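Local coordinates for protein lipase (Acinetobacter baumannii, PDB 4OPM) that probably hydrolyses ester bonds of triacylglycerols as a lipase of the alpha/beta hydrolase fold, at residues Thr137-Leu142 with Pro290-Val295; Leu166-Lys171 with Lys198-Gln203; Lys44-Leu49 with Gly112-Ala117; Asp173-Leu178 with Glu191-Gln196. All coordinates share one frame; numbering follows the deposited sequence.

Contact 1 of 4, residues Thr137-Leu142 with Pro290-Val295; sequences TKSLFL and PFLLKV
Two side chains of helix 281-298 reach Ser139 because each has a carbon anti to its own backbone N: CG of Phe291 (chi1 172°) and CG1 of Val295 (chi1 173°). The Phe291 ring meets the strand obliquely through its outer corner, with CE2 3.8 Å from Ser139 CB and CZ 3.9 Å from Leu140 O. Val295, one helical turn later, brings both methyls near Ser139 CB. Its CG1 also lies 3.7 Å from Lys138 O and touches the aliphatic CG of Lys138, the two side chains sliding past each other in opposite directions. Val295 CG2 sits 3.8 Å above one face of the Phe291 ring, toward its rim. This is the helix-on-sheet layer of an alpha/beta hydrolase: a C-terminal helix covers a central strand and runs nearly antiparallel to it, at 165°, with the two axes 10.2 Å apart. No hydrogen bond spans the pair, and the polar ends are satisfied by other partners. Ser139 CB and OG both lie near Phe291 CE2, while OG is hydrogen-bonded to ND1 of His115 on the adjacent strand. The Lys138 chain, extended beyond CG, carries NZ past Val295 to a salt bridge with Glu296, the next residue of the same helix. Leu292 adds a light touch, its CD2 4.2 Å from Ser139 OG.

Contact 2 of 4, residues Leu166-Lys171 with Lys198-Gln203; sequences LLVSKK and KLMINQ
Ile201 lies against the backbone of Ser169 and Lys170, each of its branches meeting a different part of the chain. CG2 touches Ser169 O at 3.5 Å, CG1 rests on Ser169 C at 3.6 Å, and CD1 reaches Lys170 C, also at 3.6 Å. Val168, in the conformer described, packs on both Ile201 and Met200, the latter present as selenomethionine. Val168 CG1 meets Ile201 CG1 at 3.9 Å, the two side chains crossing at about a right angle, while Val168 CG2 meets the CE methyl of Met200 at 3.8 Å. A bend at chi3 (80°) places that methyl. The backbones come close enough for a CA-H...O contact, Ile201 CA to Val168 O at 3.5 Å, yet no conventional hydrogen bond links the segments. Asp173 OD2 accepts a hydrogen bond from Ser169 N, and its OD1 forms a salt bridge with Lys170 NZ. The 166-171 loop precedes helix 173-181 and packs against helix 190-220, and Met200 also packs on Phe174 and Leu177 of the shorter helix.

Contact 3 of 4, residues Lys44-Leu49 with Gly112-Ala117; sequences KPTLLL and GPIHIA
Strands 46-50 and 114-119 are parallel neighbours in the central sheet of the alpha/beta hydrolase fold, and this contact is their paired beginning. Leu47, Leu48 and Leu49 stand opposite His115, Ile116 and Ala117. Three backbone hydrogen bonds make the ladder: His115 N to Thr46 O (3.0 Å), Leu48 N to His115 O (2.8 Å) and Ala117 N to Leu48 O (2.9 Å). Thr46 O also accepts from a water that donates to Pro113 O, bridging the strand ends. On the face of Leu47 and Leu49, methyl CD2 of Leu47, in one of two conformers, reaches across to CB of His115 and lies oblique to its imidazole, while Leu49 CD2 packs on Ala117 CB at 3.6 Å. Pro45 CB comes to the edge of the same imidazole, whose ND1 and NE2 are hydrogen-bonded to Ser139 and Glu296. Leu48 and Ile116 point to the other face, where Leu48 CB meets Ile114 CD1 at 3.8 Å. Ile114 CG2 meets Thr46 CB, also at 3.8 Å; both distances hold for one of the two conformers of Ile114. Strand 114-119 runs into a GxSxG sequence (Gly118, Ser120, Gly122), consistent with the nucleophile elbow that typically follows a central parallel strand in alpha/beta hydrolases.

Contact 4 of 4, residues Asp173-Leu178 with Glu191-Gln196; sequences DFNYLL and EFLQAQ
Phe174 presents the edge of its ring to the backbone of Leu193: CD2 lies 3.4 Å from Leu193 O, which sits near the ring plane. The two residues belong to helices 173-181 and 190-220, which lie in the helical insertion between strands 137-143 and 237-242, consistent with the cap of alpha/beta hydrolases. Their short segments cross at 102° with axes 10.1 Å apart, and at so steep an angle the helices meet through a small patch. Phe174 and Leu193 cross obliquely, with CD2 of the ring 3.8 Å from Leu193 CG. One turn further along, Gln196 contributes the aliphatic part of its chain. Its CG, anti to the backbone N (chi1 -176°), comes obliquely to the ring at 3.7 Å from Phe174 CE2, and the amide plane stands 62° from that of the ring. Within its own helix Phe174 has CG of Leu178 4.0 Å above one face, offset toward the rim. Its backbone N is hydrogen-bonded to Glu197, a further tie between the two helices. Asn175 crosses Leu193 at about a right angle: Leu193 CD2 lies near both Asn175 OD1 and Phe174 CD2, and Asn175 ND2 is 3.5 Å from Leu193 CD1. Leu178 instead slides past in the opposite direction, and its CD1 meets the same Leu193 CD1 at 3.8 Å.

In the fold
The four contacts form two groups on opposite sides of the chain's centre. Contacts 1 and 3 are buried and share the central sheet, in which strands 137-143 and 114-119 are neighbours. Contact 3 is built on backbone hydrogen bonds between strands, whereas contact 1 lays a helix over the sheet by packing helix side chains on strand side chains and backbone, with no hydrogen bond. Contacts 2 and 4 lie at the surface, both using helix 190-220, with contact 4 nested in the chain loop that contact 2 closes. Contact 2 rests largely on a side chain against loop backbone and a CA-H...O contact, contact 4 mainly on side-chain packing between helices. Contacts 1 and 2 have centres about 34 Å apart.

Contact 1 of 4, residues Thr137-Leu142 with Pro290-Val295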
loop_
_atom_site.group_PDB
_atom_site.type_symbol
_atom_site.label_atom_id
_atom_site.label_comp_id
_atom_site.label_asym_id
_atom_site.label_seq_id
_atom_site.Cartn_x
_atom_site.Cartn_y
_atom_site.Cartn_z
ATOM N N THR A 137 -3.447 0.659 17.034
ATOM C CA THR A 137 -2.251 0.616 16.188
ATOM C C THR A 137 -1.019 0.212 17.027
ATOM O O THR A 137 -0.569 0.977 17.884
ATOM C CB THR A 137 -2.075 1.988 15.485
ATOM O OG1 THR A 137 -3.312 2.367 14.845
ATOM C CG2 THR A 137 -0.911 1.991 14.481
ATOM N N LYS A 138 -0.471 -0.981 16.763
ATOM C CA LYS A 138 0.690 -1.516 17.489
ATOM C C LYS A 138 2.000 -0.995 16.905
ATOM O O LYS A 138 2.968 -0.821 17.639
ATOM C CB LYS A 138 0.674 -3.050 17.460
ATOM C CG LYS A 138 1.534 -3.705 18.539
ATOM C CD LYS A 138 1.314 -5.203 18.558
ATOM C CE LYS A 138 1.781 -5.829 19.841
ATOM N NZ LYS A 138 1.339 -7.246 19.940
ATOM N N SER A 139 2.044 -0.810 15.581
ATOM C CA SER A 139 3.239 -0.322 14.887
ATOM C C SER A 139 2.850 0.163 13.519
ATOM O O SER A 139 1.780 -0.192 13.009
ATOM C CB SER A 139 4.307 -1.419 14.774
ATOM O OG SER A 139 4.000 -2.352 13.749
ATOM N N LEU A 140 3.741 0.951 12.918
ATOM C CA LEU A 140 3.534 1.510 11.592
ATOM C C LEU A 140 4.761 1.252 10.710
ATOM O O LEU A 140 5.889 1.468 11.150
ATOM C CB LEU A 140 3.283 3.014 11.760
ATOM C CG LEU A 140 2.464 3.755 10.707
ATOM C CD1 LEU A 140 1.010 3.230 10.643
ATOM C CD2 LEU A 140 2.418 5.238 11.041
ATOM N N PHE A 141 4.538 0.788 9.478
ATOM C CA PHE A 141 5.631 0.561 8.545
ATOM C C PHE A 141 5.287 1.346 7.296
ATOM O O PHE A 141 4.286 1.061 6.640
ATOM C CB PHE A 141 5.868 -0.932 8.267
ATOM C CG PHE A 141 6.952 -1.265 7.259
ATOM C CD1 PHE A 141 8.064 -0.436 7.098
ATOM C CD2 PHE A 141 6.887 -2.436 6.506
ATOM C CE1 PHE A 141 9.069 -0.756 6.177
ATOM C CE2 PHE A 141 7.903 -2.768 5.607
ATOM C CZ PHE A 141 8.990 -1.932 5.449
ATOM N N LEU A 142 6.058 2.397 7.028
ATOM C CA LEU A 142 5.800 3.282 5.906
ATOM C C LEU A 142 6.790 3.023 4.790
ATOM O O LEU A 142 7.985 3.247 4.954
ATOM C CB LEU A 142 5.860 4.750 6.355
ATOM C CG LEU A 142 4.878 5.163 7.481
ATOM C CD1 LEU A 142 5.149 6.594 7.964
ATOM C CD2 LEU A 142 3.413 5.011 7.033
ATOM N N PRO A 290 12.958 -8.001 11.883
ATOM C CA PRO A 290 13.546 -7.619 13.189
ATOM C C PRO A 290 12.770 -6.486 13.884
ATOM O O PRO A 290 12.670 -6.488 15.109
ATOM C CB PRO A 290 14.967 -7.170 12.820
ATOM C CG PRO A 290 15.239 -7.814 11.507
ATOM C CD PRO A 290 13.935 -7.809 10.792
ATOM N N PHE A 291 12.174 -5.561 13.101
ATOM C CA PHE A 291 11.359 -4.458 13.626
ATOM C C PHE A 291 10.129 -5.028 14.349
ATOM O O PHE A 291 9.886 -4.671 15.502
ATOM C CB PHE A 291 10.947 -3.485 12.504
ATOM C CG PHE A 291 9.955 -2.425 12.936
ATOM C CD1 PHE A 291 10.359 -1.339 13.718
ATOM C CD2 PHE A 291 8.611 -2.528 12.591
ATOM C CE1 PHE A 291 9.442 -0.355 14.113
ATOM C CE2 PHE A 291 7.693 -1.552 12.993
ATOM C CZ PHE A 291 8.113 -0.471 13.751
ATOM N N LEU A 292 9.383 -5.929 13.685
ATOM C CA LEU A 292 8.197 -6.577 14.264
ATOM C C LEU A 292 8.574 -7.361 15.526
ATOM O O LEU A 292 7.861 -7.258 16.531
ATOM C CB LEU A 292 7.530 -7.501 13.236
ATOM C CG LEU A 292 6.839 -6.830 12.042
ATOM C CD1 LEU A 292 6.451 -7.886 10.988
ATOM C CD2 LEU A 292 5.568 -6.080 12.490
ATOM N N LEU A 293 9.725 -8.089 15.504
ATOM C CA LEU A 293 10.166 -8.849 16.680
ATOM C C LEU A 293 10.443 -7.907 17.867
ATOM O O LEU A 293 10.050 -8.209 18.995
ATOM C CB LEU A 293 11.406 -9.685 16.346
ATOM C CG LEU A 293 11.703 -10.866 17.273
ATOM C CD1 LEU A 293 10.602 -11.934 17.185
ATOM C CD2 LEU A 293 13.038 -11.490 16.924
ATOM N N LYS A 294 11.092 -6.759 17.600
ATOM C CA LYS A 294 11.417 -5.756 18.610
ATOM C C LYS A 294 10.137 -5.167 19.232
ATOM O O LYS A 294 10.059 -5.049 20.461
ATOM C CB LYS A 294 12.283 -4.654 17.992
ATOM C CG LYS A 294 12.892 -3.724 19.033
ATOM C CD LYS A 294 13.931 -2.788 18.432
ATOM C CE LYS A 294 13.318 -1.493 17.973
ATOM N NZ LYS A 294 14.322 -0.403 17.862
ATOM N N VAL A 295 9.141 -4.809 18.391
ATOM C CA VAL A 295 7.865 -4.246 18.860
ATOM C C VAL A 295 7.131 -5.289 19.727
ATOM O O VAL A 295 6.597 -4.939 20.778
ATOM C CB VAL A 295 6.972 -3.749 17.688
ATOM C CG1 VAL A 295 5.577 -3.325 18.174
ATOM C CG2 VAL A 295 7.651 -2.611 16.930
#

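Contact 2 of 4, residues Leu166-Lys171 with Lys198-Gln203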
loop_
_atom_site.group_PDB
_atom_site.type_symbol
_atom_site.label_atom_id
_atom_site.label_comp_id
_atom_site.label_asym_id
_atom_site.label_seq_id
_atom_site.Cartn_x
_atom_site.Cartn_y
_atom_site.Cartn_z
ATOM N N LEU A 166 -0.042 9.325 -14.747
ATOM C CA LEU A 166 0.283 7.984 -14.261
ATOM C C LEU A 166 -0.909 7.014 -14.371
ATOM O O LEU A 166 -0.762 5.825 -14.048
ATOM C CB LEU A 166 0.779 8.067 -12.803
ATOM C CG LEU A 166 2.029 8.934 -12.552
ATOM C CD1 LEU A 166 2.404 8.923 -11.092
ATOM C CD2 LEU A 166 3.207 8.500 -13.420
ATOM N N LEU A 167 -2.071 7.516 -14.827
ATOM C CA LEU A 167 -3.287 6.717 -15.017
ATOM C C LEU A 167 -3.115 5.725 -16.158
ATOM O O LEU A 167 -2.606 6.100 -17.218
ATOM C CB LEU A 167 -4.467 7.645 -15.333
ATOM C CG LEU A 167 -5.383 8.055 -14.194
ATOM C CD1 LEU A 167 -4.627 8.640 -13.005
ATOM C CD2 LEU A 167 -6.412 9.032 -14.684
ATOM N N VAL A 168 -3.543 4.474 -15.961
ATOM C CA VAL A 168 -3.474 3.441 -17.000
ATOM C C VAL A 168 -4.877 3.348 -17.627
ATOM O O VAL A 168 -5.774 2.751 -17.012
ATOM C CB VAL A 168 -2.962 2.077 -16.459
ATOM C CG1 VAL A 168 -2.920 1.027 -17.571
ATOM C CG2 VAL A 168 -1.581 2.223 -15.804
ATOM N N SER A 169 -5.076 3.970 -18.801
ATOM C CA SER A 169 -6.373 4.038 -19.480
ATOM C C SER A 169 -6.350 3.403 -20.871
ATOM O O SER A 169 -7.416 3.130 -21.440
ATOM C CB SER A 169 -6.806 5.498 -19.615
ATOM O OG SER A 169 -6.582 6.241 -18.428
ATOM N N LYS A 170 -5.155 3.225 -21.451
ATOM C CA LYS A 170 -5.033 2.666 -22.800
ATOM C C LYS A 170 -3.776 1.800 -22.900
ATOM O O LYS A 170 -2.887 1.932 -22.059
ATOM C CB LYS A 170 -5.022 3.799 -23.859
ATOM C CG LYS A 170 -3.819 4.737 -23.776
ATOM C CD LYS A 170 -3.933 5.917 -24.730
ATOM C CE LYS A 170 -2.642 6.701 -24.823
ATOM N NZ LYS A 170 -2.316 7.415 -23.557
ATOM N N LYS A 171 -3.702 0.934 -23.930
ATOM C CA LYS A 171 -2.546 0.058 -24.161
ATOM C C LYS A 171 -1.259 0.887 -24.255
ATOM O O LYS A 171 -1.242 1.948 -24.894
ATOM C CB LYS A 171 -2.736 -0.797 -25.424
ATOM C CG LYS A 171 -3.687 -1.974 -25.235
ATOM C CD LYS A 171 -3.869 -2.766 -26.524
ATOM C CE LYS A 171 -4.977 -3.786 -26.411
ATOM N NZ LYS A 171 -5.376 -4.324 -27.740
ATOM N N LYS A 198 -4.712 -4.545 -18.696
ATOM C CA LYS A 198 -6.146 -4.622 -18.997
ATOM C C LYS A 198 -7.001 -4.476 -17.725
ATOM O O LYS A 198 -7.976 -3.736 -17.756
ATOM C CB LYS A 198 -6.483 -5.932 -19.734
ATOM C CG LYS A 198 -7.950 -6.073 -20.166
ATOM C CD LYS A 198 -8.441 -4.920 -21.056
ATOM C CE LYS A 198 -9.762 -5.220 -21.721
ATOM N NZ LYS A 198 -10.881 -5.351 -20.745
ATOM N N LEU A 199 -6.593 -5.107 -16.605
ATOM C CA LEU A 199 -7.312 -5.008 -15.321
ATOM C C LEU A 199 -7.290 -3.572 -14.804
ATOM O O LEU A 199 -8.303 -3.068 -14.322
ATOM C CB LEU A 199 -6.720 -5.962 -14.270
ATOM C CG LEU A 199 -6.863 -7.470 -14.570
ATOM C CD1 LEU A 199 -6.013 -8.300 -13.614
ATOM C CD2 LEU A 199 -8.308 -7.910 -14.506
HETATM N N MSE A 200 -6.138 -2.902 -14.957
HETATM C CA MSE A 200 -6.006 -1.509 -14.533
HETATM C C MSE A 200 -6.870 -0.574 -15.406
HETATM O O MSE A 200 -7.552 0.306 -14.860
HETATM C CB MSE A 200 -4.540 -1.112 -14.561
HETATM C CG MSE A 200 -3.696 -1.913 -13.583
HETATM SE SE MSE A 200 -1.863 -1.373 -13.689
HETATM C CE MSE A 200 -2.003 0.272 -12.576
ATOM N N ILE A 201 -6.913 -0.823 -16.747
ATOM C CA ILE A 201 -7.741 -0.045 -17.680
ATOM C C ILE A 201 -9.225 -0.176 -17.266
ATOM O O ILE A 201 -9.968 0.815 -17.306
ATOM C CB ILE A 201 -7.500 -0.461 -19.167
ATOM C CG1 ILE A 201 -6.091 -0.022 -19.654
ATOM C CG2 ILE A 201 -8.601 0.103 -20.108
ATOM C CD1 ILE A 201 -5.639 -0.637 -20.991
ATOM N N ASN A 202 -9.644 -1.387 -16.840
ATOM C CA ASN A 202 -11.029 -1.635 -16.414
ATOM C C ASN A 202 -11.387 -0.859 -15.133
ATOM O O ASN A 202 -12.545 -0.486 -14.962
ATOM C CB ASN A 202 -11.279 -3.129 -16.208
ATOM C CG ASN A 202 -11.288 -3.945 -17.485
ATOM O OD1 ASN A 202 -11.438 -3.426 -18.595
ATOM N ND2 ASN A 202 -11.135 -5.253 -17.352
ATOM N N GLN A 203 -10.395 -0.598 -14.262
ATOM C CA GLN A 203 -10.598 0.153 -13.014
ATOM C C GLN A 203 -10.414 1.674 -13.201
ATOM O O GLN A 203 -10.722 2.423 -12.273
ATOM C CB GLN A 203 -9.615 -0.329 -11.920
ATOM C CG GLN A 203 -9.727 -1.808 -11.499
ATOM C CD GLN A 203 -11.054 -2.206 -10.887
ATOM O OE1 GLN A 203 -11.605 -1.533 -10.009
ATOM N NE2 GLN A 203 -11.581 -3.341 -11.314
#

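Contact 3 of 4, residues Lys44-Leu49 with Gly112-Ala117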
loop_
_atom_site.group_PDB
_atom_site.type_symbol
_atom_site.label_atom_id
_atom_site.label_comp_id
_atom_site.label_asym_id
_atom_site.label_seq_id
_atom_site.Cartn_x
_atom_site.Cartn_y
_atom_site.Cartn_z
ATOM N N LYS A 44 -1.208 -15.829 15.953
ATOM C CA LYS A 44 -0.052 -14.973 15.720
ATOM C C LYS A 44 -0.443 -13.494 15.671
ATOM O O LYS A 44 -1.609 -13.183 15.419
ATOM C CB LYS A 44 0.659 -15.400 14.416
ATOM C CG LYS A 44 1.102 -16.869 14.395
ATOM C CD LYS A 44 2.296 -17.148 15.284
ATOM C CE LYS A 44 2.823 -18.541 15.045
ATOM N NZ LYS A 44 3.828 -18.903 16.074
ATOM N N PRO A 45 0.515 -12.555 15.900
ATOM C CA PRO A 45 0.152 -11.119 15.854
ATOM C C PRO A 45 -0.374 -10.706 14.476
ATOM O O PRO A 45 0.134 -11.168 13.444
ATOM C CB PRO A 45 1.470 -10.406 16.193
ATOM C CG PRO A 45 2.322 -11.447 16.853
ATOM C CD PRO A 45 1.957 -12.729 16.167
ATOM N N THR A 46 -1.425 -9.874 14.471
ATOM C CA THR A 46 -2.071 -9.429 13.243
ATOM C C THR A 46 -1.269 -8.338 12.540
ATOM O O THR A 46 -0.798 -7.392 13.181
ATOM C CB THR A 46 -3.501 -8.949 13.525
ATOM O OG1 THR A 46 -4.218 -10.018 14.134
ATOM C CG2 THR A 46 -4.241 -8.505 12.261
ATOM N N LEU A 47 -1.154 -8.494 11.204
ATOM C CA LEU A 47 -0.495 -7.526 10.300
ATOM C C LEU A 47 -1.464 -7.122 9.214
ATOM O O LEU A 47 -1.961 -7.975 8.470
ATOM C CB LEU A 47 0.822 -7.997 9.612
ATOM C CG LEU A 47 1.907 -8.785 10.326
ATOM C CD1 LEU A 47 3.040 -9.097 9.361
ATOM C CD2 LEU A 47 2.469 -8.043 11.494
ATOM N N LEU A 48 -1.727 -5.814 9.106
ATOM C CA LEU A 48 -2.604 -5.272 8.071
ATOM C C LEU A 48 -1.731 -4.581 7.026
ATOM O O LEU A 48 -1.003 -3.646 7.373
ATOM C CB LEU A 48 -3.650 -4.307 8.671
ATOM C CG LEU A 48 -4.605 -3.606 7.685
ATOM C CD1 LEU A 48 -5.550 -4.602 7.018
ATOM C CD2 LEU A 48 -5.398 -2.492 8.390
ATOM N N LEU A 49 -1.787 -5.057 5.763
ATOM C CA LEU A 49 -0.966 -4.517 4.671
ATOM C C LEU A 49 -1.837 -3.763 3.709
ATOM O O LEU A 49 -2.804 -4.331 3.191
ATOM C CB LEU A 49 -0.171 -5.626 3.941
ATOM C CG LEU A 49 0.616 -6.599 4.810
ATOM C CD1 LEU A 49 1.319 -7.642 3.955
ATOM C CD2 LEU A 49 1.623 -5.867 5.664
ATOM N N GLY A 112 -7.716 -5.747 19.354
ATOM C CA GLY A 112 -6.492 -5.226 19.960
ATOM C C GLY A 112 -5.601 -4.428 19.022
ATOM O O GLY A 112 -6.023 -4.076 17.912
ATOM N N PRO A 113 -4.353 -4.101 19.445
ATOM C CA PRO A 113 -3.475 -3.315 18.571
ATOM C C PRO A 113 -2.933 -4.193 17.447
ATOM O O PRO A 113 -2.529 -5.337 17.679
ATOM C CB PRO A 113 -2.371 -2.816 19.517
ATOM C CG PRO A 113 -2.789 -3.227 20.893
ATOM C CD PRO A 113 -3.685 -4.401 20.725
ATOM N N ILE A 114 -2.959 -3.662 16.221
ATOM C CA ILE A 114 -2.473 -4.418 15.076
ATOM C C ILE A 114 -1.314 -3.681 14.404
ATOM O O ILE A 114 -1.238 -2.452 14.439
ATOM C CB ILE A 114 -3.603 -4.782 14.067
ATOM C CG1 ILE A 114 -4.139 -3.550 13.293
ATOM C CG2 ILE A 114 -4.724 -5.602 14.752
ATOM C CD1 ILE A 114 -5.079 -3.872 12.113
ATOM N N HIS A 115 -0.390 -4.463 13.830
ATOM C CA HIS A 115 0.748 -3.925 13.099
ATOM C C HIS A 115 0.218 -3.468 11.748
ATOM O O HIS A 115 -0.521 -4.218 11.104
ATOM C CB HIS A 115 1.818 -4.992 12.918
ATOM C CG HIS A 115 2.438 -5.475 14.186
ATOM N ND1 HIS A 115 3.391 -4.728 14.847
ATOM C CD2 HIS A 115 2.288 -6.664 14.818
ATOM C CE1 HIS A 115 3.768 -5.465 15.882
ATOM N NE2 HIS A 115 3.140 -6.647 15.896
ATOM N N ILE A 116 0.546 -2.251 11.325
ATOM C CA ILE A 116 0.037 -1.752 10.049
ATOM C C ILE A 116 1.182 -1.347 9.132
ATOM O O ILE A 116 2.134 -0.724 9.576
ATOM C CB ILE A 116 -0.980 -0.591 10.254
ATOM C CG1 ILE A 116 -2.151 -1.042 11.173
ATOM C CG2 ILE A 116 -1.525 -0.104 8.909
ATOM C CD1 ILE A 116 -2.854 0.042 11.841
ATOM N N ALA A 117 1.078 -1.711 7.842
ATOM C CA ALA A 117 2.072 -1.344 6.831
ATOM C C ALA A 117 1.353 -0.734 5.653
ATOM O O ALA A 117 0.282 -1.202 5.268
ATOM C CB ALA A 117 2.892 -2.547 6.391
HETATM O O HOH W 1 -0.830 -7.329 16.151
#

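Contact 4 of 4, residues Asp173-Leu178 with Glu191-Gln196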
loop_
_atom_site.group_PDB
_atom_site.type_symbol
_atom_site.label_atom_id
_atom_site.label_comp_id
_atom_site.label_asym_id
_atom_site.label_seq_id
_atom_site.Cartn_x
_atom_site.Cartn_y
_atom_site.Cartn_z
ATOM N N ASP A 173 0.141 2.309 -21.597
ATOM C CA ASP A 173 0.224 3.140 -20.388
ATOM C C ASP A 173 0.907 2.428 -19.214
ATOM O O ASP A 173 1.570 3.096 -18.424
ATOM C CB ASP A 173 -1.151 3.624 -19.933
ATOM C CG ASP A 173 -1.779 4.727 -20.774
ATOM O OD1 ASP A 173 -1.116 5.207 -21.735
ATOM O OD2 ASP A 173 -2.927 5.108 -20.476
ATOM N N PHE A 174 0.739 1.096 -19.084
ATOM C CA PHE A 174 1.337 0.369 -17.961
ATOM C C PHE A 174 2.866 0.418 -18.037
ATOM O O PHE A 174 3.497 0.655 -17.007
ATOM C CB PHE A 174 0.823 -1.069 -17.875
ATOM C CG PHE A 174 1.177 -1.817 -16.606
ATOM C CD1 PHE A 174 1.302 -1.147 -15.390
ATOM C CD2 PHE A 174 1.316 -3.201 -16.615
ATOM C CE1 PHE A 174 1.620 -1.845 -14.217
ATOM C CE2 PHE A 174 1.635 -3.897 -15.443
ATOM C CZ PHE A 174 1.783 -3.215 -14.255
ATOM N N ASN A 175 3.449 0.270 -19.246
ATOM C CA ASN A 175 4.899 0.380 -19.428
ATOM C C ASN A 175 5.398 1.767 -19.003
ATOM O O ASN A 175 6.440 1.865 -18.344
ATOM C CB ASN A 175 5.313 0.085 -20.868
ATOM C CG ASN A 175 5.682 -1.367 -21.078
ATOM O OD1 ASN A 175 5.119 -2.051 -21.934
ATOM N ND2 ASN A 175 6.630 -1.878 -20.292
ATOM N N TYR A 176 4.632 2.830 -19.336
ATOM C CA TYR A 176 4.987 4.197 -18.939
ATOM C C TYR A 176 4.995 4.314 -17.404
ATOM O O TYR A 176 5.946 4.850 -16.819
ATOM C CB TYR A 176 4.016 5.232 -19.555
ATOM C CG TYR A 176 4.365 6.646 -19.141
ATOM C CD1 TYR A 176 5.415 7.332 -19.748
ATOM C CD2 TYR A 176 3.713 7.262 -18.074
ATOM C CE1 TYR A 176 5.782 8.610 -19.330
ATOM C CE2 TYR A 176 4.067 8.546 -17.652
ATOM C CZ TYR A 176 5.108 9.211 -18.279
ATOM O OH TYR A 176 5.476 10.467 -17.871
ATOM N N LEU A 177 3.932 3.807 -16.758
ATOM C CA LEU A 177 3.807 3.840 -15.296
ATOM C C LEU A 177 4.984 3.133 -14.623
ATOM O O LEU A 177 5.574 3.696 -13.697
ATOM C CB LEU A 177 2.481 3.209 -14.832
ATOM C CG LEU A 177 2.264 3.154 -13.311
ATOM C CD1 LEU A 177 2.141 4.556 -12.721
ATOM C CD2 LEU A 177 1.046 2.324 -12.961
ATOM N N LEU A 178 5.342 1.928 -15.102
ATOM C CA LEU A 178 6.451 1.152 -14.524
ATOM C C LEU A 178 7.767 1.924 -14.592
ATOM O O LEU A 178 8.561 1.848 -13.648
ATOM C CB LEU A 178 6.619 -0.207 -15.213
ATOM C CG LEU A 178 5.429 -1.170 -15.126
ATOM C CD1 LEU A 178 5.616 -2.348 -16.060
ATOM C CD2 LEU A 178 5.235 -1.674 -13.738
ATOM N N GLU A 191 3.223 -10.974 -21.692
ATOM C CA GLU A 191 1.857 -11.505 -21.658
ATOM C C GLU A 191 1.188 -11.173 -20.293
ATOM O O GLU A 191 0.008 -10.805 -20.254
ATOM C CB GLU A 191 1.883 -13.015 -21.964
ATOM C CG GLU A 191 2.554 -13.362 -23.302
ATOM C CD GLU A 191 4.077 -13.264 -23.451
ATOM O OE1 GLU A 191 4.795 -13.193 -22.424
ATOM O OE2 GLU A 191 4.555 -13.282 -24.611
ATOM N N PHE A 192 1.960 -11.236 -19.190
ATOM C CA PHE A 192 1.481 -10.891 -17.844
ATOM C C PHE A 192 1.277 -9.383 -17.725
ATOM O O PHE A 192 0.309 -8.951 -17.103
ATOM C CB PHE A 192 2.464 -11.358 -16.755
ATOM C CG PHE A 192 2.564 -12.839 -16.438
ATOM C CD1 PHE A 192 2.208 -13.802 -17.379
ATOM C CD2 PHE A 192 3.097 -13.267 -15.226
ATOM C CE1 PHE A 192 2.336 -15.165 -17.088
ATOM C CE2 PHE A 192 3.257 -14.629 -14.954
ATOM C CZ PHE A 192 2.867 -15.565 -15.879
ATOM N N LEU A 193 2.212 -8.585 -18.289
ATOM C CA LEU A 193 2.146 -7.121 -18.297
ATOM C C LEU A 193 0.830 -6.679 -18.975
ATOM O O LEU A 193 0.105 -5.846 -18.428
ATOM C CB LEU A 193 3.373 -6.554 -19.050
ATOM C CG LEU A 193 3.628 -5.051 -18.930
ATOM C CD1 LEU A 193 5.121 -4.764 -18.946
ATOM C CD2 LEU A 193 2.926 -4.261 -20.048
ATOM N N GLN A 194 0.526 -7.263 -20.144
ATOM C CA GLN A 194 -0.673 -6.943 -20.931
ATOM C C GLN A 194 -1.959 -7.318 -20.183
ATOM O O GLN A 194 -2.921 -6.548 -20.219
ATOM C CB GLN A 194 -0.613 -7.632 -22.298
ATOM C CG GLN A 194 0.377 -6.926 -23.233
ATOM C CD GLN A 194 0.814 -7.724 -24.434
ATOM O OE1 GLN A 194 0.211 -8.734 -24.811
ATOM N NE2 GLN A 194 1.879 -7.273 -25.072
ATOM N N ALA A 195 -1.959 -8.474 -19.474
ATOM C CA ALA A 195 -3.102 -8.924 -18.674
ATOM C C ALA A 195 -3.319 -7.984 -17.485
ATOM O O ALA A 195 -4.455 -7.579 -17.239
ATOM C CB ALA A 195 -2.878 -10.346 -18.190
ATOM N N GLN A 196 -2.231 -7.598 -16.781
ATOM C CA GLN A 196 -2.333 -6.671 -15.647
ATOM C C GLN A 196 -2.811 -5.293 -16.125
ATOM O O GLN A 196 -3.691 -4.695 -15.494
ATOM C CB GLN A 196 -0.994 -6.556 -14.887
ATOM C CG GLN A 196 -1.064 -5.675 -13.618
ATOM C CD GLN A 196 -2.170 -6.065 -12.663
ATOM O OE1 GLN A 196 -2.304 -7.229 -12.271
ATOM N NE2 GLN A 196 -2.981 -5.094 -12.262
#